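Local coordinates for ribokinase, putative (Burkholderia thailandensis, PDB 3B1O) that is a nucleoside kinase of the PfkB (ribokinase) family, phosphorylating nucleosides and binding inosine, at the interface of chains A and B. Numbering follows the deposited sequence. Chains: chain A/B, Ribokinase, putative.

Contact 1: the interface of chains A and B. Residues chain A 25-26, 29-31, 33; chain B 22, 25, 112.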
ATOM      1  N   ILE A  25      -2.571 -11.614  16.028  1.00 27.60           N
ATOM      2  CA  ILE A  25      -3.846 -10.937  16.320  1.00 27.13           C
ATOM      3  C   ILE A  25      -4.846 -11.913  16.955  1.00 28.68           C
ATOM      4  O   ILE A  25      -5.562 -12.613  16.248  1.00 29.30           O
ATOM      5  CB  ILE A  25      -4.497 -10.289  15.050  1.00 26.10           C
ATOM      6  CG1 ILE A  25      -3.460  -9.626  14.119  1.00 26.14           C
ATOM      7  CG2 ILE A  25      -5.593  -9.319  15.442  1.00 25.14           C
ATOM      8  CD1 ILE A  25      -2.679  -8.487  14.717  1.00 26.52           C
ATOM      9  N   LEU A  26      -4.875 -11.971  18.285  1.00 29.59           N
ATOM     10  CA  LEU A  26      -5.821 -12.829  18.994  1.00 31.46           C
ATOM     11  C   LEU A  26      -6.750 -11.994  19.877  1.00 31.76           C
ATOM     12  O   LEU A  26      -6.295 -11.070  20.549  1.00 30.66           O
ATOM     13  CB  LEU A  26      -5.074 -13.853  19.832  1.00 32.69           C
ATOM     14  CG  LEU A  26      -4.286 -14.894  19.047  1.00 33.96           C
ATOM     15  CD1 LEU A  26      -3.266 -15.580  19.955  1.00 35.46           C
ATOM     16  CD2 LEU A  26      -5.240 -15.919  18.416  1.00 35.93           C
ATOM     17  N   GLN A  29      -6.159 -11.860  23.706  1.00 32.87           N
ATOM     18  CA  GLN A  29      -4.942 -11.178  24.173  1.00 31.37           C
ATOM     19  C   GLN A  29      -5.166  -9.683  24.441  1.00 29.96           C
ATOM     20  O   GLN A  29      -6.065  -9.074  23.863  1.00 29.34           O
ATOM     21  CB  GLN A  29      -3.772 -11.459  23.228  1.00 30.76           C
ATOM     22  CG  GLN A  29      -3.235 -12.883  23.442  1.00 32.19           C
ATOM     23  CD  GLN A  29      -2.265 -13.364  22.373  1.00 32.70           C
ATOM     24  OE1 GLN A  29      -2.077 -12.734  21.329  1.00 30.82           O
ATOM     25  NE2 GLN A  29      -1.650 -14.509  22.635  1.00 35.43           N
ATOM     26  N   VAL A  30      -4.362  -9.106  25.336  1.00 29.50           N
ATOM     27  CA  VAL A  30      -4.590  -7.725  25.822  1.00 28.82           C
ATOM     28  C   VAL A  30      -3.497  -6.703  25.461  1.00 27.52           C
ATOM     29  O   VAL A  30      -3.744  -5.495  25.457  1.00 27.51           O
ATOM     30  CB  VAL A  30      -4.836  -7.693  27.361  1.00 29.86           C
ATOM     31  CG1 VAL A  30      -6.191  -8.306  27.700  1.00 31.66           C
ATOM     32  CG2 VAL A  30      -3.694  -8.394  28.122  1.00 29.51           C
ATOM     33  N   HIS A  31      -2.305  -7.190  25.144  1.00 26.87           N
ATOM     34  CA  HIS A  31      -1.169  -6.325  24.826  1.00 26.20           C
ATOM     35  C   HIS A  31      -1.383  -5.518  23.537  1.00 25.36           C
ATOM     36  O   HIS A  31      -2.182  -5.906  22.695  1.00 25.12           O
ATOM     37  CB  HIS A  31       0.114  -7.153  24.742  1.00 25.97           C
ATOM     38  CG  HIS A  31       0.104  -8.174  23.648  1.00 26.01           C
ATOM     39  ND1 HIS A  31      -0.460  -9.423  23.799  1.00 26.52           N
ATOM     40  CD2 HIS A  31       0.598  -8.136  22.388  1.00 25.43           C
ATOM     41  CE1 HIS A  31      -0.322 -10.105  22.677  1.00 26.05           C
ATOM     42  NE2 HIS A  31       0.319  -9.346  21.806  1.00 25.87           N
ATOM     43  N   ILE A  33      -0.706  -4.584  19.974  1.00 24.53           N
ATOM     44  CA  ILE A  33      -0.112  -5.283  18.839  1.00 24.60           C
ATOM     45  C   ILE A  33       0.890  -4.385  18.117  1.00 25.43           C
ATOM     46  O   ILE A  33       0.649  -3.199  17.885  1.00 25.05           O
ATOM     47  CB  ILE A  33      -1.170  -5.834  17.858  1.00 24.07           C
ATOM     48  CG1 ILE A  33      -2.093  -6.826  18.583  1.00 23.10           C
ATOM     49  CG2 ILE A  33      -0.485  -6.518  16.686  1.00 23.79           C
ATOM     50  CD1 ILE A  33      -3.452  -7.018  17.917  1.00 22.01           C
TER
ATOM     51  N   ARG B  22      -8.793  -6.713  16.588  1.00 29.63           N
ATOM     52  CA  ARG B  22      -9.135  -7.934  17.306  1.00 31.41           C
ATOM     53  C   ARG B  22     -10.589  -8.372  17.131  1.00 32.41           C
ATOM     54  O   ARG B  22     -10.890  -9.563  17.202  1.00 33.72           O
ATOM     55  CB  ARG B  22      -8.761  -7.820  18.789  1.00 33.05           C
ATOM     56  CG  ARG B  22      -7.258  -7.985  19.043  1.00 31.88           C
ATOM     57  CD  ARG B  22      -6.908  -7.843  20.495  1.00 34.03           C
ATOM     58  NE  ARG B  22      -5.588  -8.404  20.806  1.00 34.93           N
ATOM     59  CZ  ARG B  22      -4.590  -7.729  21.368  1.00 35.72           C
ATOM     60  NH1 ARG B  22      -3.435  -8.337  21.622  1.00 36.75           N
ATOM     61  NH2 ARG B  22      -4.748  -6.456  21.699  1.00 35.91           N
ATOM     62  N   ILE B  25     -11.104 -11.138  13.869  1.00 34.11           N
ATOM     63  CA  ILE B  25     -10.674 -12.530  13.710  1.00 36.30           C
ATOM     64  C   ILE B  25     -11.923 -13.388  13.764  1.00 38.38           C
ATOM     65  O   ILE B  25     -12.743 -13.240  14.665  1.00 39.42           O
ATOM     66  CB  ILE B  25      -9.683 -12.975  14.802  1.00 37.47           C
ATOM     67  CG1 ILE B  25      -8.536 -11.978  14.906  1.00 36.39           C
ATOM     68  CG2 ILE B  25      -9.146 -14.377  14.530  1.00 39.30           C
ATOM     69  CD1 ILE B  25      -8.568 -11.208  16.204  1.00 38.65           C
ATOM     70  N   ASN B 112      -3.119  -0.503  18.486  1.00 30.73           N
ATOM     71  CA  ASN B 112      -2.460  -1.673  17.900  1.00 30.05           C
ATOM     72  C   ASN B 112      -1.953  -1.292  16.515  1.00 29.94           C
ATOM     73  O   ASN B 112      -2.676  -0.623  15.776  1.00 30.37           O
ATOM     74  CB  ASN B 112      -3.456  -2.825  17.746  1.00 30.25           C
ATOM     75  CG  ASN B 112      -4.039  -3.281  19.060  1.00 30.07           C
ATOM     76  OD1 ASN B 112      -3.325  -3.778  19.918  1.00 27.71           O
ATOM     77  ND2 ASN B 112      -5.361  -3.141  19.209  1.00 30.87           N
TER
HETATM   78  O   HOH W   1      -2.950 -10.593  19.879  1.00 29.57           O
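B:Arg22 enters chain A with CG anti to its carbonyl carbon (chi1 -77°) and the chain stretched from CG to NE, a reach that carries its guanidinium group among the backbone carbonyls of A:Leu26, A:Gln29 and A:His31. B:Arg22 NE donates to A:Leu26 O at 2.8 Å, tilted from the carbonyl plane. B:Arg22 NH1 and NH2 converge end-on upon A:His31 O, at 2.9 and 2.8 Å, within the guanidinium plane. Arginine suits the place because its N-H groups diverge in one plane while its faces accept other neighbours: A:Gln29 O sits over one face, A:Ile33 CD1 over the opposite one. B:Arg22 NH1 also stands over the imidazole face of A:His31, 3.8 Å from the ring centroid, a cation-pi contact between nearly perpendicular planes. A:His31 binds ADP and AMP, so this grip may couple subunit pairing to the nucleotide site. Water 1 joins B:Arg22 NH1 to A:Gln29 OE1 and A:Leu26 N. A:Ile33 N gives B:Asn112 OD1 an almost straight bond of 2.7 Å (177° at H), on a lone pair. A:Ile25 CG2 packs on B:Ile25 CD1 at 3.6 Å. The chain A residues belong to the loop before strand 34-38; B:Arg22 lies in 3-10 helix 21-24, and B:Asn112 just precedes strand 113-118.

Contact 2: the interface of chains A and B. Residues chain A 15, 42, 104; chain B 99, 102, 104, 118.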
ATOM      1  N   MET A  15       0.297  -7.676  -1.418  1.00 29.72           N
ATOM      2  CA  MET A  15       1.519  -7.940  -0.675  1.00 32.19           C
ATOM      3  C   MET A  15       1.381  -9.284   0.018  1.00 32.75           C
ATOM      4  O   MET A  15       0.272  -9.715   0.364  1.00 31.57           O
ATOM      5  CB  MET A  15       1.761  -6.850   0.373  1.00 31.33           C
ATOM      6  CG  MET A  15       1.992  -5.467  -0.219  1.00 32.40           C
ATOM      7  SD  MET A  15       1.760  -4.171   1.008  1.00 31.96           S
ATOM      8  CE  MET A  15      -0.020  -3.987   0.999  1.00 27.92           C
ATOM      9  N   MET A  42       5.459  -6.712  -4.031  1.00 42.12           N
ATOM     10  CA  MET A  42       4.177  -6.053  -4.200  1.00 39.17           C
ATOM     11  C   MET A  42       3.740  -6.272  -5.650  1.00 38.93           C
ATOM     12  O   MET A  42       4.504  -5.978  -6.564  1.00 41.11           O
ATOM     13  CB  MET A  42       4.294  -4.544  -3.941  1.00 39.19           C
ATOM     14  CG  MET A  42       4.495  -4.102  -2.504  1.00 39.48           C
ATOM     15  SD  MET A  42       3.631  -2.544  -2.152  1.00 41.09           S
ATOM     16  CE  MET A  42       4.958  -1.370  -2.132  1.00 40.36           C
ATOM     17  N   MET A 104      -4.735  -1.734  -0.637  1.00 21.20           N
ATOM     18  CA  MET A 104      -3.470  -2.254  -0.071  1.00 23.16           C
ATOM     19  C   MET A 104      -3.734  -3.591   0.613  1.00 23.17           C
ATOM     20  O   MET A 104      -4.073  -3.636   1.807  1.00 22.79           O
ATOM     21  CB  MET A 104      -2.844  -1.289   0.953  1.00 24.42           C
ATOM     22  CG  MET A 104      -2.845   0.191   0.583  1.00 26.14           C
ATOM     23  SD  MET A 104      -2.366   0.467  -1.119  1.00 29.53           S
ATOM     24  CE  MET A 104      -0.640  -0.069  -1.048  1.00 29.78           C
TER
ATOM     25  N   TYR B  99       7.443  -0.290  -7.234  1.00 38.64           N
ATOM     26  CA  TYR B  99       6.940   0.627  -6.249  1.00 37.36           C
ATOM     27  C   TYR B  99       8.134   1.323  -5.597  1.00 37.02           C
ATOM     28  O   TYR B  99       9.203   0.746  -5.455  1.00 36.39           O
ATOM     29  CB  TYR B  99       6.157  -0.142  -5.179  1.00 36.43           C
ATOM     30  CG  TYR B  99       4.831  -0.760  -5.622  1.00 35.97           C
ATOM     31  CD1 TYR B  99       3.629  -0.083  -5.424  1.00 35.74           C
ATOM     32  CD2 TYR B  99       4.780  -2.034  -6.205  1.00 35.14           C
ATOM     33  CE1 TYR B  99       2.415  -0.647  -5.806  1.00 33.75           C
ATOM     34  CE2 TYR B  99       3.573  -2.600  -6.594  1.00 34.08           C
ATOM     35  CZ  TYR B  99       2.399  -1.904  -6.383  1.00 34.04           C
ATOM     36  OH  TYR B  99       1.198  -2.458  -6.751  1.00 33.67           O
ATOM     37  N   GLN B 102       8.748   2.080   0.609  1.00 34.37           N
ATOM     38  CA  GLN B 102       7.664   2.546   1.460  1.00 34.12           C
ATOM     39  C   GLN B 102       7.328   1.600   2.605  1.00 33.31           C
ATOM     40  O   GLN B 102       7.438   0.374   2.491  1.00 32.87           O
ATOM     41  CB  GLN B 102       6.396   2.822   0.641  1.00 34.46           C
ATOM     42  CG  GLN B 102       5.963   1.665  -0.230  1.00 35.10           C
ATOM     43  CD  GLN B 102       4.976   2.095  -1.299  1.00 36.77           C
ATOM     44  OE1 GLN B 102       3.862   2.530  -0.997  1.00 37.06           O
ATOM     45  NE2 GLN B 102       5.381   1.974  -2.558  1.00 36.98           N
ATOM     46  N   MET B 104       4.083   0.716   5.142  1.00 32.60           N
ATOM     47  CA  MET B 104       2.661   0.854   5.427  1.00 32.79           C
ATOM     48  C   MET B 104       2.410   0.637   6.912  1.00 31.84           C
ATOM     49  O   MET B 104       2.754  -0.409   7.468  1.00 31.77           O
ATOM     50  CB  MET B 104       1.858  -0.121   4.581  1.00 33.28           C
ATOM     51  CG  MET B 104       1.595   0.422   3.200  1.00 35.31           C
ATOM     52  SD  MET B 104       2.059  -0.801   2.004  1.00 39.55           S
ATOM     53  CE  MET B 104       3.839  -0.600   1.922  1.00 35.47           C
ATOM     54  N   HIS B 118       8.120  -2.422   2.356  1.00 31.84           N
ATOM     55  CA  HIS B 118       8.490  -2.907   1.041  1.00 32.22           C
ATOM     56  C   HIS B 118       9.681  -2.085   0.558  1.00 32.81           C
ATOM     57  O   HIS B 118       9.546  -0.879   0.327  1.00 33.33           O
ATOM     58  CB  HIS B 118       7.329  -2.760   0.064  1.00 32.24           C
ATOM     59  CG  HIS B 118       7.647  -3.219  -1.322  1.00 32.63           C
ATOM     60  ND1 HIS B 118       7.834  -4.546  -1.640  1.00 31.99           N
ATOM     61  CD2 HIS B 118       7.802  -2.531  -2.479  1.00 33.26           C
ATOM     62  CE1 HIS B 118       8.101  -4.657  -2.929  1.00 32.68           C
ATOM     63  NE2 HIS B 118       8.082  -3.450  -3.462  1.00 33.59           N
TER
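A:Met42 fits into a corner made by two chain B rings, B:His118 and B:Tyr99, which stand nearly perpendicular to each other, in a methionine- and aromatic-rich patch between the lid sheets of the two subunits. A:Met42 CG lies over the centre of the imidazole face, 3.4 Å from the B:His118 centroid, a CH-pi contact. The sulfur SD is held above the middle of the phenol ring of B:Tyr99, while A:Met42 CB touches B:Tyr99 CE2 at 3.4 Å. The thioether chain bends at both chi2 and chi3 (-104°), and this turns A:Met42 CE inward to B:Gln102, whose amide carbon CD it meets at 3.6 Å; its still shorter approach to the imidazole is doubtful. Methionine suits such a corner, because a flexible, polarisable chain can follow two aromatic faces set at different angles. B:His118 presents its face with CG anti to the backbone N (chi1 179°). Beside this corner, A:Met15 and B:Met104 cross at a slant and meet through their sulfurs, SD to SD 3.5 Å. A:Met104 arrives at about a right angle, its CE 4.1 Å from B:Met104 SD. Chain A contributes strands 10-17, 42-47 and 101-108; in chain B, strands 101-107 and 113-118 form the opposing surface, with B:Tyr99 in the loop just before them.

Contact 3: the interface of chains A and B. Residues chain A 114-116; chain B 33, 35-37, 114.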
ATOM      1  N   ILE A 114      -5.814  -8.722   5.040  1.00 28.06           N
ATOM      2  CA  ILE A 114      -6.161  -7.422   5.592  1.00 26.87           C
ATOM      3  C   ILE A 114      -5.967  -6.372   4.489  1.00 25.74           C
ATOM      4  O   ILE A 114      -4.869  -6.219   3.940  1.00 26.61           O
ATOM      5  CB  ILE A 114      -5.318  -7.084   6.854  1.00 28.52           C
ATOM      6  CG1 ILE A 114      -5.523  -8.156   7.935  1.00 28.57           C
ATOM      7  CG2 ILE A 114      -5.645  -5.671   7.374  1.00 27.33           C
ATOM      8  CD1 ILE A 114      -4.784  -7.891   9.242  1.00 31.92           C
ATOM      9  N   THR A 115      -7.039  -5.659   4.188  1.00 23.83           N
ATOM     10  CA  THR A 115      -7.051  -4.636   3.150  1.00 23.35           C
ATOM     11  C   THR A 115      -7.279  -3.217   3.702  1.00 22.95           C
ATOM     12  O   THR A 115      -8.271  -2.967   4.381  1.00 22.75           O
ATOM     13  CB  THR A 115      -8.119  -4.967   2.081  1.00 21.46           C
ATOM     14  OG1 THR A 115      -7.844  -6.261   1.530  1.00 21.91           O
ATOM     15  CG2 THR A 115      -8.111  -3.929   0.945  1.00 21.76           C
ATOM     16  N   ALA A 116      -6.344  -2.309   3.429  1.00 23.16           N
ATOM     17  CA  ALA A 116      -6.612  -0.877   3.568  1.00 23.33           C
ATOM     18  C   ALA A 116      -7.039  -0.329   2.210  1.00 22.31           C
ATOM     19  O   ALA A 116      -6.265  -0.337   1.239  1.00 22.18           O
ATOM     20  CB  ALA A 116      -5.408  -0.126   4.080  1.00 24.49           C
TER
ATOM     21  N   ILE B  33      -9.231 -14.136   8.813  1.00 39.36           N
ATOM     22  CA  ILE B  33      -9.360 -12.685   8.762  1.00 36.62           C
ATOM     23  C   ILE B  33      -9.382 -12.224   7.302  1.00 35.94           C
ATOM     24  O   ILE B  33      -8.513 -12.591   6.502  1.00 36.45           O
ATOM     25  CB  ILE B  33      -8.343 -11.911   9.680  1.00 35.03           C
ATOM     26  CG1 ILE B  33      -8.561 -10.397   9.580  1.00 32.97           C
ATOM     27  CG2 ILE B  33      -6.906 -12.286   9.386  1.00 35.83           C
ATOM     28  CD1 ILE B  33      -8.473  -9.681  10.900  1.00 33.26           C
ATOM     29  N   LEU B  35     -10.369  -8.676   6.393  1.00 30.50           N
ATOM     30  CA  LEU B  35     -10.785  -7.361   6.810  1.00 28.46           C
ATOM     31  C   LEU B  35     -10.469  -6.381   5.702  1.00 27.55           C
ATOM     32  O   LEU B  35      -9.350  -6.357   5.191  1.00 27.06           O
ATOM     33  CB  LEU B  35     -10.039  -6.981   8.088  1.00 27.57           C
ATOM     34  CG  LEU B  35     -10.146  -5.565   8.676  1.00 26.58           C
ATOM     35  CD1 LEU B  35     -11.592  -5.225   9.072  1.00 24.39           C
ATOM     36  CD2 LEU B  35      -9.186  -5.439   9.882  1.00 25.98           C
ATOM     37  N   SER B  36     -11.464  -5.594   5.319  1.00 27.16           N
ATOM     38  CA  SER B  36     -11.229  -4.405   4.505  1.00 26.66           C
ATOM     39  C   SER B  36     -11.797  -3.200   5.239  1.00 26.13           C
ATOM     40  O   SER B  36     -12.872  -3.275   5.824  1.00 26.28           O
ATOM     41  CB  SER B  36     -11.892  -4.540   3.139  1.00 28.14           C
ATOM     42  OG  SER B  36     -11.508  -3.474   2.297  1.00 28.42           O
ATOM     43  N   PHE B  37     -11.065  -2.094   5.226  1.00 25.76           N
ATOM     44  CA  PHE B  37     -11.551  -0.863   5.824  1.00 25.86           C
ATOM     45  C   PHE B  37     -11.134   0.343   4.984  1.00 26.89           C
ATOM     46  O   PHE B  37     -10.074   0.345   4.340  1.00 26.84           O
ATOM     47  CB  PHE B  37     -11.047  -0.727   7.268  1.00 25.67           C
ATOM     48  CG  PHE B  37      -9.559  -0.915   7.410  1.00 25.44           C
ATOM     49  CD1 PHE B  37      -9.025  -2.179   7.678  1.00 24.78           C
ATOM     50  CD2 PHE B  37      -8.692   0.162   7.272  1.00 26.32           C
ATOM     51  CE1 PHE B  37      -7.649  -2.376   7.797  1.00 24.70           C
ATOM     52  CE2 PHE B  37      -7.295  -0.018   7.390  1.00 27.18           C
ATOM     53  CZ  PHE B  37      -6.780  -1.303   7.650  1.00 25.84           C
ATOM     54  N   ILE B 114       0.203  -2.405  12.750  1.00 28.85           N
ATOM     55  CA  ILE B 114       0.743  -3.344  11.776  1.00 28.66           C
ATOM     56  C   ILE B 114       1.621  -2.553  10.804  1.00 29.14           C
ATOM     57  O   ILE B 114       1.140  -1.620  10.144  1.00 29.64           O
ATOM     58  CB  ILE B 114      -0.358  -4.090  10.976  1.00 28.75           C
ATOM     59  CG1 ILE B 114      -1.285  -4.888  11.912  1.00 28.73           C
ATOM     60  CG2 ILE B 114       0.282  -5.002   9.922  1.00 28.04           C
ATOM     61  CD1 ILE B 114      -2.451  -5.587  11.235  1.00 27.67           C
TER
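A:Thr115 and B:Leu35 join two strands of different subunits into a parallel beta ladder, an intersubunit pairing in the small beta-sheet lid typical of the ribokinase branch of the PfkB family. A:Thr115 N donates to B:Leu35 O at 2.6 Å, and A:Thr115 O receives B:Phe37 N at 3.0 Å. Parallel bridges pair A:Ile114 with B:Leu35, A:Thr115 with B:Ser36 and A:Ala116 with B:Phe37. A:Thr115 CG2 faces the hydroxyl OG of B:Ser36 at 3.7 Å; B:Ser36 also contributes to the inosine and AMP site, so pairing may influence that pocket. From CB of A:Ile114 the side chain divides. A:Ile114 CG2 turns to the rim of the B:Phe37 ring, 3.9 Å from CE1. A:Ile114 CG1 passes B:Ile33 CG1 at 4.1 Å. The extended chi2 (-178°) then sends A:Ile114 CD1 outward to meet CD1 of B:Ile114 tip to tip at 3.8 Å, the same residue of the two subunits thus meeting across the interface. A branched aliphatic suits this place: one branch reaches the ring of B:Phe37 and the other B:Ile33 and B:Ile114. B:Phe37 has CG between the backbone N and the carbonyl carbon (chi1 51°), which lays the ring against the chain A strand. B:Phe37 CE2 touches A:Ala116 CB at 3.8 Å, and the small A:Ala116 lets the ring come close to the chain A backbone, with A:Thr115 O over its face toward the rim.

Contact 4: the interface of chains A and B. Residues chain A 104, 118-119; chain B 39-40, 42.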
ATOM      1  N   MET A 104      -4.735  -1.734  -0.637  1.00 21.20           N
ATOM      2  CA  MET A 104      -3.470  -2.254  -0.071  1.00 23.16           C
ATOM      3  C   MET A 104      -3.734  -3.591   0.613  1.00 23.17           C
ATOM      4  O   MET A 104      -4.073  -3.636   1.807  1.00 22.79           O
ATOM      5  CB  MET A 104      -2.844  -1.289   0.953  1.00 24.42           C
ATOM      6  CG  MET A 104      -2.845   0.191   0.583  1.00 26.14           C
ATOM      7  SD  MET A 104      -2.366   0.467  -1.119  1.00 29.53           S
ATOM      8  CE  MET A 104      -0.640  -0.069  -1.048  1.00 29.78           C
ATOM      9  N   HIS A 118      -8.067   2.697  -0.049  1.00 20.58           N
ATOM     10  CA  HIS A 118      -7.958   4.133  -0.284  1.00 21.07           C
ATOM     11  C   HIS A 118      -8.920   4.485  -1.417  1.00 19.78           C
ATOM     12  O   HIS A 118      -8.567   4.335  -2.574  1.00 19.49           O
ATOM     13  CB  HIS A 118      -6.521   4.476  -0.687  1.00 22.86           C
ATOM     14  CG  HIS A 118      -6.155   5.919  -0.505  1.00 25.55           C
ATOM     15  ND1 HIS A 118      -5.052   6.487  -1.114  1.00 29.85           N
ATOM     16  CD2 HIS A 118      -6.728   6.904   0.227  1.00 27.65           C
ATOM     17  CE1 HIS A 118      -4.955   7.757  -0.755  1.00 30.01           C
ATOM     18  NE2 HIS A 118      -5.967   8.035   0.054  1.00 31.24           N
ATOM     19  N   PRO A 119     -10.130   4.964  -1.085  1.00 19.06           N
ATOM     20  CA  PRO A 119     -11.205   5.017  -2.077  1.00 18.29           C
ATOM     21  C   PRO A 119     -11.022   6.017  -3.227  1.00 18.41           C
ATOM     22  O   PRO A 119     -11.431   5.728  -4.347  1.00 18.06           O
ATOM     23  CB  PRO A 119     -12.439   5.357  -1.232  1.00 18.21           C
ATOM     24  CG  PRO A 119     -11.900   6.065  -0.049  1.00 18.95           C
ATOM     25  CD  PRO A 119     -10.597   5.392   0.249  1.00 19.33           C
TER
ATOM     26  N   VAL B  39      -9.718   3.951   4.155  1.00 30.95           N
ATOM     27  CA  VAL B  39      -8.760   4.939   4.637  1.00 32.43           C
ATOM     28  C   VAL B  39      -8.905   6.218   3.805  1.00 35.24           C
ATOM     29  O   VAL B  39      -8.187   6.420   2.837  1.00 36.24           O
ATOM     30  CB  VAL B  39      -7.302   4.398   4.644  1.00 31.40           C
ATOM     31  CG1 VAL B  39      -7.163   3.287   5.653  1.00 29.48           C
ATOM     32  CG2 VAL B  39      -6.881   3.893   3.263  1.00 31.06           C
ATOM     33  N   PRO B  40      -9.870   7.073   4.158  1.00 37.17           N
ATOM     34  CA  PRO B  40     -10.023   8.292   3.360  1.00 40.70           C
ATOM     35  C   PRO B  40      -8.966   9.358   3.656  1.00 43.91           C
ATOM     36  O   PRO B  40      -8.697  10.208   2.804  1.00 46.69           O
ATOM     37  CB  PRO B  40     -11.420   8.793   3.733  1.00 41.78           C
ATOM     38  CG  PRO B  40     -12.062   7.693   4.516  1.00 38.73           C
ATOM     39  CD  PRO B  40     -10.959   6.905   5.127  1.00 36.51           C
ATOM     40  N   MET B  42      -5.664   8.705   4.549  1.00 45.62           N
ATOM     41  CA  MET B  42      -4.337   8.098   4.413  1.00 45.35           C
ATOM     42  C   MET B  42      -3.273   9.166   4.176  1.00 48.92           C
ATOM     43  O   MET B  42      -3.334   9.892   3.188  1.00 51.33           O
ATOM     44  CB  MET B  42      -4.378   7.106   3.248  1.00 43.41           C
ATOM     45  CG  MET B  42      -3.126   6.310   2.985  1.00 43.62           C
ATOM     46  SD  MET B  42      -3.581   4.830   2.045  1.00 42.83           S
ATOM     47  CE  MET B  42      -1.990   4.399   1.321  1.00 42.54           C
TER
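At the end of strand 113-118 in the lid sheet of this PfkB-family kinase, A:His118 packs against B:Val39 and B:Met42 from the loop that follows strand 34-38 of chain B. The imidazole and the thioether chain run slantwise past one another. CB of B:Met42 lies over the face of the A:His118 ring, offset toward its rim and 3.9 Å from the centroid, a CH-pi contact; the nearest ring atom is NE2, at 3.7 Å. Farther along, B:Met42 SD lies over the same face, above A:His118 CG at 3.8 Å. With CG of B:Met42 anti to the backbone N (chi1 -177°) and the chain extended beyond it, the methionine spans the ring and continues toward A:Met104, whose CG is 4.4 Å from B:Met42 CE. A long unbranched thioether suits this course, since it can lie along an aromatic face and still reach a second apolar partner. A:His118 is likewise turned with its CG anti to the backbone N (chi1 -160°), which directs the ring away from its own strand and toward chain B. Closer to the strand, B:Val39 CG2 touches A:His118 CA at 3.7 Å, a compact branched group being enough to meet the backbone there. A:Pro119 puts its ring carbon CD 3.7 Å from B:Val39 O, and B:Pro40 CA comes within 4.3 Å of A:Pro119 CD; proline, with its closed ring, probably limits the flexibility of each chain here.

The contacts are spread along the two-fold interface, contact 3 standing between contacts 1 and 4. Between the centres of their C-alpha atoms, contact 3 lies about 14 Å from contacts 1 and 2 and about 11 Å from contact 4; contact 1 is about 23 Å from both contacts 2 and 4. Contacts 2 and 4 lie about 14 Å apart and share A:Met104. Strand 113-118 of chain A serves contacts 3 and 4, and its chain B counterpart serves contacts 2 and 3. The lid strands thus carry much of this assembly, plausibly a dimer in which subunit pairing and the nucleoside and nucleotide sites are structurally coupled.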